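Local coordinates for DyP (Bjerkandera adusta, PDB 3VXJ), which binds heme b and probably uses hydrogen peroxide to oxidise dyes and phenols, at residues A[63-68]-A[132-137]; A[261-266]-A[287-292]; A[197-202]-A[206-211]. One frame throughout, in Å; residues are numbered along the deposited sequence.

Contact 1. Residues A[63-68]-A[132-137]; sequences PLAFVN and DQFTDD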
loop_
_atom_site.group_PDB
_atom_site.type_symbol
_atom_site.label_atom_id
_atom_site.label_comp_id
_atom_site.label_asym_id
_atom_site.label_seq_id
_atom_site.Cartn_x
_atom_site.Cartn_y
_atom_site.Cartn_z
ATOM N N PRO A 63 -14.859 -18.616 -3.394
ATOM C CA PRO A 63 -15.205 -18.882 -2.000
ATOM C C PRO A 63 -15.712 -17.629 -1.286
ATOM O O PRO A 63 -15.552 -16.510 -1.790
ATOM C CB PRO A 63 -13.880 -19.348 -1.393
ATOM C CG PRO A 63 -12.835 -18.728 -2.246
ATOM C CD PRO A 63 -13.404 -18.693 -3.625
ATOM N N LEU A 64 -16.314 -17.824 -0.118
ATOM C CA LEU A 64 -16.825 -16.723 0.686
ATOM C C LEU A 64 -15.692 -15.851 1.223
ATOM O O LEU A 64 -15.871 -14.657 1.442
ATOM C CB LEU A 64 -17.665 -17.262 1.840
ATOM C CG LEU A 64 -18.437 -16.234 2.668
ATOM C CD1 LEU A 64 -19.436 -15.464 1.806
ATOM C CD2 LEU A 64 -19.150 -16.937 3.803
ATOM N N ALA A 65 -14.531 -16.461 1.434
ATOM C CA ALA A 65 -13.345 -15.721 1.832
ATOM C C ALA A 65 -12.128 -16.162 1.038
ATOM O O ALA A 65 -11.993 -17.327 0.664
ATOM C CB ALA A 65 -13.100 -15.857 3.331
ATOM N N PHE A 66 -11.242 -15.203 0.788
ATOM C CA PHE A 66 -9.953 -15.461 0.175
ATOM C C PHE A 66 -8.931 -15.493 1.294
ATOM O O PHE A 66 -8.992 -14.675 2.219
ATOM C CB PHE A 66 -9.572 -14.337 -0.796
ATOM C CG PHE A 66 -10.605 -14.050 -1.860
ATOM C CD1 PHE A 66 -11.396 -15.066 -2.399
ATOM C CD2 PHE A 66 -10.763 -12.753 -2.349
ATOM C CE1 PHE A 66 -12.337 -14.791 -3.394
ATOM C CE2 PHE A 66 -11.703 -12.469 -3.348
ATOM C CZ PHE A 66 -12.490 -13.495 -3.871
ATOM N N VAL A 67 -7.973 -16.410 1.212
ATOM C CA VAL A 67 -6.877 -16.429 2.188
ATOM C C VAL A 67 -5.524 -16.488 1.493
ATOM O O VAL A 67 -5.314 -17.275 0.574
ATOM C CB VAL A 67 -6.992 -17.600 3.206
ATOM C CG1 VAL A 67 -5.952 -17.429 4.331
ATOM C CG2 VAL A 67 -8.407 -17.677 3.787
ATOM N N ASN A 68 -4.623 -15.602 1.919
ATOM C CA ASN A 68 -3.222 -15.647 1.527
ATOM C C ASN A 68 -2.354 -15.725 2.785
ATOM O O ASN A 68 -2.829 -15.471 3.896
ATOM C CB ASN A 68 -2.846 -14.425 0.682
ATOM C CG ASN A 68 -3.278 -14.532 -0.795
ATOM O OD1 ASN A 68 -2.965 -13.637 -1.577
ATOM N ND2 ASN A 68 -4.012 -15.600 -1.177
ATOM N N ASP A 132 -14.551 -13.847 11.098
ATOM C CA ASP A 132 -14.544 -14.671 12.314
ATOM C C ASP A 132 -14.611 -16.170 12.001
ATOM O O ASP A 132 -13.866 -16.959 12.580
ATOM C CB ASP A 132 -15.678 -14.268 13.269
ATOM C CG ASP A 132 -15.514 -12.864 13.817
ATOM O OD1 ASP A 132 -14.384 -12.325 13.773
ATOM O OD2 ASP A 132 -16.519 -12.304 14.307
ATOM N N GLN A 133 -15.484 -16.561 11.074
ATOM C CA GLN A 133 -15.599 -17.971 10.704
ATOM C C GLN A 133 -14.277 -18.504 10.156
ATOM O O GLN A 133 -13.836 -19.589 10.538
ATOM C CB GLN A 133 -16.727 -18.186 9.697
ATOM C CG GLN A 133 -18.116 -17.925 10.269
ATOM C CD GLN A 133 -19.215 -18.108 9.247
ATOM O OE1 GLN A 133 -19.106 -18.930 8.335
ATOM N NE2 GLN A 133 -20.286 -17.344 9.401
ATOM N N PHE A 134 -13.618 -17.722 9.303
ATOM C CA PHE A 134 -12.357 -18.163 8.713
ATOM C C PHE A 134 -11.170 -18.084 9.665
ATOM O O PHE A 134 -10.229 -18.876 9.538
ATOM C CB PHE A 134 -12.105 -17.452 7.381
ATOM C CG PHE A 134 -12.880 -18.053 6.246
ATOM C CD1 PHE A 134 -14.248 -17.801 6.107
ATOM C CD2 PHE A 134 -12.260 -18.915 5.338
ATOM C CE1 PHE A 134 -14.987 -18.380 5.074
ATOM C CE2 PHE A 134 -12.994 -19.501 4.292
ATOM C CZ PHE A 134 -14.354 -19.231 4.163
ATOM N N THR A 135 -11.239 -17.178 10.639
ATOM C CA THR A 135 -10.247 -17.131 11.720
ATOM C C THR A 135 -10.405 -18.365 12.620
ATOM O O THR A 135 -9.419 -19.020 12.982
ATOM C CB THR A 135 -10.383 -15.837 12.546
ATOM O OG1 THR A 135 -10.183 -14.706 11.693
ATOM C CG2 THR A 135 -9.340 -15.782 13.653
ATOM N N ASP A 136 -11.648 -18.708 12.957
ATOM C CA ASP A 136 -11.912 -19.907 13.746
ATOM C C ASP A 136 -11.453 -21.174 13.010
ATOM O O ASP A 136 -10.988 -22.127 13.639
ATOM C CB ASP A 136 -13.398 -20.006 14.097
ATOM C CG ASP A 136 -13.835 -18.973 15.126
ATOM O OD1 ASP A 136 -12.984 -18.265 15.717
ATOM O OD2 ASP A 136 -15.056 -18.873 15.350
ATOM N N ASP A 137 -11.582 -21.177 11.683
ATOM C CA ASP A 137 -11.116 -22.287 10.850
ATOM C C ASP A 137 -9.595 -22.430 10.932
ATOM O O ASP A 137 -9.075 -23.542 11.024
ATOM C CB ASP A 137 -11.583 -22.092 9.401
ATOM C CG ASP A 137 -11.084 -23.177 8.468
ATOM O OD1 ASP A 137 -11.498 -24.346 8.623
ATOM O OD2 ASP A 137 -10.311 -22.861 7.548
#

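Contact 2. Residues A[261-266]-A[287-292]; sequences FGRWKS and RNNNFD. With HEM (protoporphyrin IX containing Fe), chain B; DMS (dimethyl sulfoxide), chain F.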
loop_
_atom_site.group_PDB
_atom_site.type_symbol
_atom_site.label_atom_id
_atom_site.label_comp_id
_atom_site.label_asym_id
_atom_site.label_seq_id
_atom_site.Cartn_x
_atom_site.Cartn_y
_atom_site.Cartn_z
ATOM N N PHE A 261 -2.195 15.357 -2.520
ATOM C CA PHE A 261 -2.220 13.983 -3.029
ATOM C C PHE A 261 -1.792 13.839 -4.477
ATOM O O PHE A 261 -1.201 12.813 -4.857
ATOM C CB PHE A 261 -3.595 13.340 -2.843
ATOM C CG PHE A 261 -3.743 12.640 -1.524
ATOM C CD1 PHE A 261 -3.220 11.358 -1.350
ATOM C CD2 PHE A 261 -4.367 13.263 -0.452
ATOM C CE1 PHE A 261 -3.323 10.711 -0.126
ATOM C CE2 PHE A 261 -4.481 12.613 0.778
ATOM C CZ PHE A 261 -3.964 11.337 0.936
ATOM N N GLY A 262 -2.103 14.853 -5.283
ATOM C CA GLY A 262 -1.988 14.763 -6.739
ATOM C C GLY A 262 -3.244 14.238 -7.427
ATOM O O GLY A 262 -3.264 14.096 -8.659
ATOM N N ARG A 263 -4.287 13.949 -6.646
ATOM C CA ARG A 263 -5.609 13.581 -7.150
ATOM C C ARG A 263 -6.655 14.234 -6.280
ATOM O O ARG A 263 -6.452 14.413 -5.082
ATOM C CB ARG A 263 -5.829 12.067 -7.102
ATOM C CG ARG A 263 -4.981 11.239 -8.046
ATOM C CD ARG A 263 -5.423 9.793 -8.001
ATOM N NE ARG A 263 -4.591 8.969 -8.875
ATOM C CZ ARG A 263 -4.815 8.733 -10.166
ATOM N NH1 ARG A 263 -5.917 9.167 -10.770
ATOM N NH2 ARG A 263 -3.940 7.993 -10.841
ATOM N N TRP A 264 -7.780 14.579 -6.893
ATOM C CA TRP A 264 -8.983 14.919 -6.155
ATOM C C TRP A 264 -9.527 13.680 -5.427
ATOM O O TRP A 264 -9.172 12.535 -5.753
ATOM C CB TRP A 264 -10.054 15.455 -7.112
ATOM C CG TRP A 264 -9.649 16.711 -7.810
ATOM C CD1 TRP A 264 -9.038 16.808 -9.027
ATOM C CD2 TRP A 264 -9.840 18.053 -7.341
ATOM N NE1 TRP A 264 -8.821 18.135 -9.341
ATOM C CE2 TRP A 264 -9.308 18.916 -8.326
ATOM C CE3 TRP A 264 -10.411 18.613 -6.184
ATOM C CZ2 TRP A 264 -9.313 20.309 -8.181
ATOM C CZ3 TRP A 264 -10.425 20.000 -6.047
ATOM C CH2 TRP A 264 -9.888 20.829 -7.048
ATOM N N LYS A 265 -10.414 13.903 -4.467
ATOM C CA LYS A 265 -11.015 12.796 -3.728
ATOM C C LYS A 265 -11.734 11.803 -4.644
ATOM O O LYS A 265 -11.784 10.609 -4.352
ATOM C CB LYS A 265 -11.961 13.329 -2.653
ATOM C CG LYS A 265 -11.218 13.916 -1.462
ATOM C CD LYS A 265 -12.156 14.582 -0.486
ATOM C CE LYS A 265 -11.396 15.080 0.726
ATOM N NZ LYS A 265 -12.327 15.841 1.604
ATOM N N SER A 266 -12.267 12.298 -5.760
ATOM C CA SER A 266 -12.972 11.475 -6.738
ATOM C C SER A 266 -12.037 10.519 -7.471
ATOM O O SER A 266 -12.503 9.601 -8.139
ATOM C CB SER A 266 -13.610 12.370 -7.788
ATOM O OG SER A 266 -12.577 12.933 -8.587
ATOM N N ARG A 287 -9.212 6.704 -18.434
ATOM C CA ARG A 287 -8.583 8.020 -18.526
ATOM C C ARG A 287 -7.930 8.501 -17.237
ATOM O O ARG A 287 -7.026 9.334 -17.287
ATOM C CB ARG A 287 -9.593 9.074 -18.978
ATOM C CG ARG A 287 -10.043 9.011 -20.421
ATOM C CD ARG A 287 -10.970 10.194 -20.709
ATOM N NE ARG A 287 -12.099 10.255 -19.775
ATOM C CZ ARG A 287 -12.574 11.369 -19.216
ATOM N NH1 ARG A 287 -12.029 12.557 -19.471
ATOM N NH2 ARG A 287 -13.596 11.292 -18.381
ATOM N N ASN A 288 -8.372 8.002 -16.084
ATOM C CA ASN A 288 -7.876 8.534 -14.800
ATOM C C ASN A 288 -6.406 8.233 -14.504
ATOM O O ASN A 288 -5.840 8.749 -13.527
ATOM C CB ASN A 288 -8.778 8.163 -13.613
ATOM C CG ASN A 288 -8.769 6.680 -13.286
ATOM O OD1 ASN A 288 -7.946 5.903 -13.788
ATOM N ND2 ASN A 288 -9.707 6.274 -12.428
ATOM N N ASN A 289 -5.779 7.417 -15.348
ATOM C CA ASN A 289 -4.346 7.161 -15.208
ATOM C C ASN A 289 -3.534 7.612 -16.420
ATOM O O ASN A 289 -2.326 7.378 -16.487
ATOM C CB ASN A 289 -4.081 5.684 -14.906
ATOM C CG ASN A 289 -3.045 5.506 -13.815
ATOM O OD1 ASN A 289 -2.746 6.446 -13.072
ATOM N ND2 ASN A 289 -2.510 4.303 -13.701
ATOM N N ASN A 290 -4.191 8.276 -17.366
ATOM C CA ASN A 290 -3.562 8.633 -18.629
ATOM C C ASN A 290 -2.866 9.994 -18.598
ATOM O O ASN A 290 -3.273 10.946 -19.270
ATOM C CB ASN A 290 -4.583 8.563 -19.764
ATOM C CG ASN A 290 -3.924 8.479 -21.114
ATOM O OD1 ASN A 290 -2.718 8.250 -21.219
ATOM N ND2 ASN A 290 -4.708 8.671 -22.166
ATOM N N PHE A 291 -1.794 10.066 -17.819
ATOM C CA PHE A 291 -1.005 11.282 -17.644
ATOM C C PHE A 291 0.378 10.845 -17.203
ATOM O O PHE A 291 0.549 9.732 -16.677
ATOM C CB PHE A 291 -1.626 12.209 -16.585
ATOM C CG PHE A 291 -1.648 11.621 -15.193
ATOM C CD1 PHE A 291 -0.618 11.883 -14.286
ATOM C CD2 PHE A 291 -2.673 10.770 -14.806
ATOM C CE1 PHE A 291 -0.629 11.321 -13.007
ATOM C CE2 PHE A 291 -2.689 10.199 -13.521
ATOM C CZ PHE A 291 -1.662 10.483 -12.632
ATOM N N ASP A 292 1.367 11.706 -17.398
ATOM C CA ASP A 292 2.738 11.337 -17.051
ATOM C C ASP A 292 3.599 12.491 -16.536
ATOM O O ASP A 292 4.803 12.332 -16.403
ATOM C CB ASP A 292 3.434 10.628 -18.227
ATOM C CG ASP A 292 3.551 11.506 -19.471
ATOM O OD1 ASP A 292 3.186 12.700 -19.415
ATOM O OD2 ASP A 292 4.017 10.995 -20.514
HETATM C CHA HEM B . -1.379 6.204 -4.583
HETATM C CHB HEM B . -3.266 7.209 -0.247
HETATM C CHC HEM B . 0.709 5.514 1.926
HETATM C CHD HEM B . 2.605 4.466 -2.396
HETATM C C1A HEM B . -2.219 6.654 -3.602
HETATM C C2A HEM B . -3.489 7.309 -3.822
HETATM C C3A HEM B . -4.005 7.596 -2.613
HETATM C C4A HEM B . -3.091 7.103 -1.608
HETATM C CMA HEM B . -5.344 8.293 -2.307
HETATM C CAA HEM B . -4.068 7.664 -5.210
HETATM C CBA HEM B . -4.920 6.572 -5.860
HETATM C CGA HEM B . -4.125 5.396 -6.376
HETATM O O1A HEM B . -3.393 5.519 -7.382
HETATM O O2A HEM B . -4.255 4.292 -5.777
HETATM C C1B HEM B . -2.364 6.826 0.726
HETATM C C2B HEM B . -2.557 6.951 2.155
HETATM C C3B HEM B . -1.452 6.475 2.760
HETATM C C4B HEM B . -0.548 6.028 1.722
HETATM C CMB HEM B . -3.821 7.554 2.806
HETATM C CAB HEM B . -1.156 6.361 4.270
HETATM C CBB HEM B . -2.128 6.300 5.183
HETATM C C1C HEM B . 1.583 5.128 0.941
HETATM C C2C HEM B . 2.934 4.643 1.150
HETATM C C3C HEM B . 3.467 4.367 -0.051
HETATM C C4C HEM B . 2.459 4.664 -1.046
HETATM C CMC HEM B . 3.589 4.478 2.534
HETATM C CAC HEM B . 4.875 3.811 -0.390
HETATM C CBC HEM B . 5.964 4.180 0.298
HETATM C C1D HEM B . 1.680 4.776 -3.359
HETATM C C2D HEM B . 1.840 4.449 -4.755
HETATM C C3D HEM B . 0.620 4.996 -5.429
HETATM C C4D HEM B . -0.171 5.593 -4.383
HETATM C CMD HEM B . 2.995 3.723 -5.464
HETATM C CAD HEM B . 0.348 4.916 -6.938
HETATM C CBD HEM B . 1.122 6.051 -7.602
HETATM C CGD HEM B . 0.959 6.033 -9.098
HETATM O O1D HEM B . 0.606 7.104 -9.661
HETATM O O2D HEM B . 1.180 4.974 -9.727
HETATM N NA HEM B . -2.003 6.569 -2.250
HETATM N NB HEM B . -1.106 6.287 0.486
HETATM N NC HEM B . 1.347 5.162 -0.414
HETATM N ND HEM B . 0.463 5.426 -3.162
HETATM FE FE HEM B . -0.295 5.926 -1.329
HETATM S S DMS F . -10.068 18.257 3.662
HETATM O O DMS F . -10.945 16.718 3.712
HETATM C C1 DMS F . -9.167 18.317 2.097
HETATM C C2 DMS F . -11.233 19.592 3.276
HETATM O O HOH W 1 -1.187 4.143 -1.315
#

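Contact 3. Residues A[197-202]-A[206-211]; sequences ILTGRD and GTRPSW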
loop_
_atom_site.group_PDB
_atom_site.type_symbol
_atom_site.label_atom_id
_atom_site.label_comp_id
_atom_site.label_asym_id
_atom_site.label_seq_id
_atom_site.Cartn_x
_atom_site.Cartn_y
_atom_site.Cartn_z
ATOM N N ILE A 197 7.483 -7.725 -9.713
ATOM C CA ILE A 197 6.564 -8.095 -8.635
ATOM C C ILE A 197 6.841 -9.503 -8.109
ATOM O O ILE A 197 6.796 -9.732 -6.902
ATOM C CB ILE A 197 5.090 -7.982 -9.107
ATOM C CG1 ILE A 197 4.802 -6.598 -9.727
ATOM C CG2 ILE A 197 4.121 -8.287 -7.969
ATOM C CD1 ILE A 197 5.052 -5.408 -8.785
ATOM N N LEU A 198 7.136 -10.431 -9.018
ATOM C CA LEU A 198 7.256 -11.855 -8.693
ATOM C C LEU A 198 8.719 -12.270 -8.652
ATOM O O LEU A 198 9.434 -12.157 -9.661
ATOM C CB LEU A 198 6.479 -12.716 -9.708
ATOM C CG LEU A 198 4.960 -12.500 -9.750
ATOM C CD1 LEU A 198 4.362 -13.150 -10.981
ATOM C CD2 LEU A 198 4.276 -13.007 -8.488
ATOM N N THR A 199 9.153 -12.772 -7.496
ATOM C CA THR A 199 10.533 -13.230 -7.353
ATOM C C THR A 199 10.846 -14.356 -8.336
ATOM O O THR A 199 10.024 -15.253 -8.566
ATOM C CB THR A 199 10.858 -13.627 -5.882
ATOM O OG1 THR A 199 9.826 -14.465 -5.355
ATOM C CG2 THR A 199 10.966 -12.372 -5.008
ATOM N N GLY A 200 12.030 -14.289 -8.934
ATOM C CA GLY A 200 12.487 -15.331 -9.853
ATOM C C GLY A 200 12.056 -15.176 -11.300
ATOM O O GLY A 200 12.516 -15.932 -12.161
ATOM N N ARG A 201 11.184 -14.202 -11.575
ATOM C CA ARG A 201 10.693 -13.956 -12.940
ATOM C C ARG A 201 11.524 -12.889 -13.641
ATOM O O ARG A 201 12.301 -12.183 -12.997
ATOM C CB ARG A 201 9.202 -13.584 -12.915
ATOM C CG ARG A 201 8.283 -14.744 -12.537
ATOM C CD ARG A 201 8.169 -15.737 -13.688
ATOM N NE ARG A 201 7.368 -16.896 -13.302
ATOM C CZ ARG A 201 7.269 -18.012 -14.016
ATOM N NH1 ARG A 201 7.917 -18.139 -15.169
ATOM N NH2 ARG A 201 6.517 -19.007 -13.577
ATOM N N ASP A 202 11.384 -12.789 -14.964
ATOM C CA ASP A 202 12.176 -11.830 -15.747
ATOM C C ASP A 202 11.979 -10.415 -15.211
ATOM O O ASP A 202 10.847 -9.974 -15.013
ATOM C CB ASP A 202 11.802 -11.899 -17.232
ATOM C CG ASP A 202 12.748 -11.102 -18.119
ATOM O OD1 ASP A 202 13.981 -11.165 -17.915
ATOM O OD2 ASP A 202 12.247 -10.431 -19.044
ATOM N N GLY A 206 17.377 -10.083 -8.000
ATOM C CA GLY A 206 17.803 -10.651 -6.718
ATOM C C GLY A 206 18.150 -12.122 -6.845
ATOM O O GLY A 206 17.619 -12.823 -7.703
ATOM N N THR A 207 19.027 -12.598 -5.973
ATOM C CA THR A 207 19.473 -13.985 -6.022
ATOM C C THR A 207 18.489 -14.864 -5.255
ATOM O O THR A 207 18.479 -14.849 -4.017
ATOM C CB THR A 207 20.890 -14.101 -5.434
ATOM O OG1 THR A 207 21.766 -13.254 -6.185
ATOM C CG2 THR A 207 21.400 -15.529 -5.498
ATOM N N ARG A 208 17.652 -15.607 -5.975
ATOM C CA ARG A 208 16.535 -16.331 -5.357
ATOM C C ARG A 208 16.737 -17.835 -5.372
ATOM O O ARG A 208 17.120 -18.387 -6.407
ATOM C CB ARG A 208 15.222 -16.062 -6.108
ATOM C CG ARG A 208 14.967 -14.619 -6.463
ATOM C CD ARG A 208 14.862 -13.759 -5.238
ATOM N NE ARG A 208 14.635 -12.388 -5.664
ATOM C CZ ARG A 208 14.740 -11.326 -4.884
ATOM N NH1 ARG A 208 15.095 -11.444 -3.608
ATOM N NH2 ARG A 208 14.504 -10.134 -5.407
ATOM N N PRO A 209 16.429 -18.514 -4.250
ATOM C CA PRO A 209 16.298 -19.971 -4.350
ATOM C C PRO A 209 15.233 -20.317 -5.390
ATOM O O PRO A 209 14.276 -19.557 -5.578
ATOM C CB PRO A 209 15.834 -20.393 -2.952
ATOM C CG PRO A 209 16.092 -19.216 -2.063
ATOM C CD PRO A 209 16.052 -18.000 -2.922
ATOM N N SER A 210 15.397 -21.445 -6.073
ATOM C CA SER A 210 14.411 -21.876 -7.064
ATOM C C SER A 210 13.003 -21.961 -6.473
ATOM O O SER A 210 12.034 -21.631 -7.154
ATOM C CB SER A 210 14.826 -23.203 -7.705
ATOM O OG SER A 210 14.712 -24.279 -6.789
ATOM N N TRP A 211 12.894 -22.367 -5.208
ATOM C CA TRP A 211 11.573 -22.503 -4.587
ATOM C C TRP A 211 10.853 -21.168 -4.380
ATOM O O TRP A 211 9.639 -21.149 -4.147
ATOM C CB TRP A 211 11.637 -23.304 -3.285
ATOM C CG TRP A 211 12.503 -22.745 -2.186
ATOM C CD1 TRP A 211 13.752 -23.169 -1.835
ATOM C CD2 TRP A 211 12.154 -21.717 -1.246
ATOM N NE1 TRP A 211 14.215 -22.456 -0.760
ATOM C CE2 TRP A 211 13.255 -21.559 -0.373
ATOM C CE3 TRP A 211 11.020 -20.911 -1.056
ATOM C CZ2 TRP A 211 13.264 -20.622 0.665
ATOM C CZ3 TRP A 211 11.028 -19.983 -0.020
ATOM C CH2 TRP A 211 12.145 -19.847 0.829
#

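Contact 1. Residues A[63-68]-A[132-137]
Ala65 on strand 65-71 sets its methyl group on the ring of Phe134 from helix 128-142, a helix-on-sheet contact in the N-terminal ferredoxin-like (alpha+beta) domain of this DyP-type peroxidase. The main interaction is CH-pi. Ala65 CB sits 3.4 Å from the ring centroid of Phe134 and only 4° off the ring normal, so all six ring carbons are almost equally near. The shortest approach is 3.6 Å, from Ala65 CB to Phe134 CD1, and the spread round the ring is small: Ala65 CB to Phe134 CE2 is 3.8 Å. Phe134 reaches the strand because its CG lies anti to the carbonyl carbon (chi1 -80°), which points the ring at the strand. Phe66, alternating with Ala65 and Val67 along the strand, turns its CB away from the helix. Polar bonds lie outside the two segments: Asp132 forms a salt bridge with Arg25 on strand 23-31 of the same sheet and Asp137 one with Arg48, while Phe66 and Asn68 pair through their backbones with strand 119-125. Apolar contacts complete the strand side, Leu64 and Val67 both approaching the ring obliquely. Leu64 CB is 4.3 Å from Phe134 CE1; the valine touches with one branch, Val67 CG2 lying 4.3 Å from Phe134 CD2.

Contact 2. Residues A[261-266]-A[287-292]
Arg263 reaches from beside the heme to the backbone and side chains of 287-292, tying two loops together at the edge of the heme pocket of this DyP-type peroxidase. The type I beta turn from Arg287 to Asn290 presents its acceptors. From CB the chain runs extended through CG and CD to NE (chi2 -173°, chi3 -178°), alongside the propionate arm of the heme. Its CD lies 3.8 Å from heme CAA, and NE of Arg263 is 3.9 Å from heme CBA. At the tip, NH1 of Arg263 donates to Asn288 O at 2.8 Å in a fairly straight bond (164° at the hydrogen), the donor tilted from the carbonyl plane while the acceptor stays near the guanidinium plane. This nitrogen also bonds to Gly267 O, so two carbonyls grip it. NH2 has weaker holds: a weak, bent bond to Asn289 OD1 and a long, weak one to Asn288 O. Asn289 is itself fixed by Arg315 at OD1 and by Ser174 at ND2, both heme-binding residues, making it a second-shell link. Phe291 meets the guanidinium with its ring edge, CE2 lying 3.7 Å from Arg263 NH2, near the ring plane.

Contact 3. Residues A[197-202]-A[206-211]
Arg208 packs against Thr199 and Gly200 in the C-terminal part of the DyP-type fold, where an irregular loop between strands 191-192 and 216-225 doubles back beside the type II beta turn from Leu198 to Arg201. Along 206-211, Gly206 comes first: its CA lies 3.5 Å above one face of the Arg208 guanidinium, toward the rim, and a CB on this residue would run into Arg208 NH2. Arg208 then carries the contact across. The chain is bent about CB-CG (chi2 -62°), which folds the guanidinium back over Gly206 and turns the opposite face to Thr199. Arg208 CG lies 3.9 Å from Gly200 N, and the side chains of Thr199 and Arg208 cross at about a right angle. The charged end is paired with Asp204, from the short link joining the two segments: NE of Arg208 forms a salt bridge with it, and the same carboxylate accepts from Gly200 N. NH1 bonds to Leu85 O. With a leucine in place of Arg208, Asp204 would probably lose its charged mate and the methyl of Thr199 the flat group that covers it. Against that guanidinium face, Thr199 CG2 comes nearest at NE of Arg208, 3.7 Å away.

The contacts follow one another as 63-68 with 132-137, then 197-202 with 206-211, then 261-266 with 287-292. Contact 1 belongs to the N-terminal dimeric alpha+beta barrel domain, the other two to the C-terminal DyP-type peroxidase region, and none touches another. Contact 2 alone borders the heme, and its Phe291 also lines a 2,6-dimethoxyphenol pocket, with its side chain about 6 Å from a bound molecule. Contacts 1 and 3 lie away from the heme and the dimethoxyphenol pockets, their centres 34 Å and 32 Å from that of contact 2. Between contacts 1 and 3 the nearest atoms are about 10 Å apart. Apolar helix-to-sheet packing, a buried arginine network and a partly buried loop packed on Arg208 thus occupy separate regions.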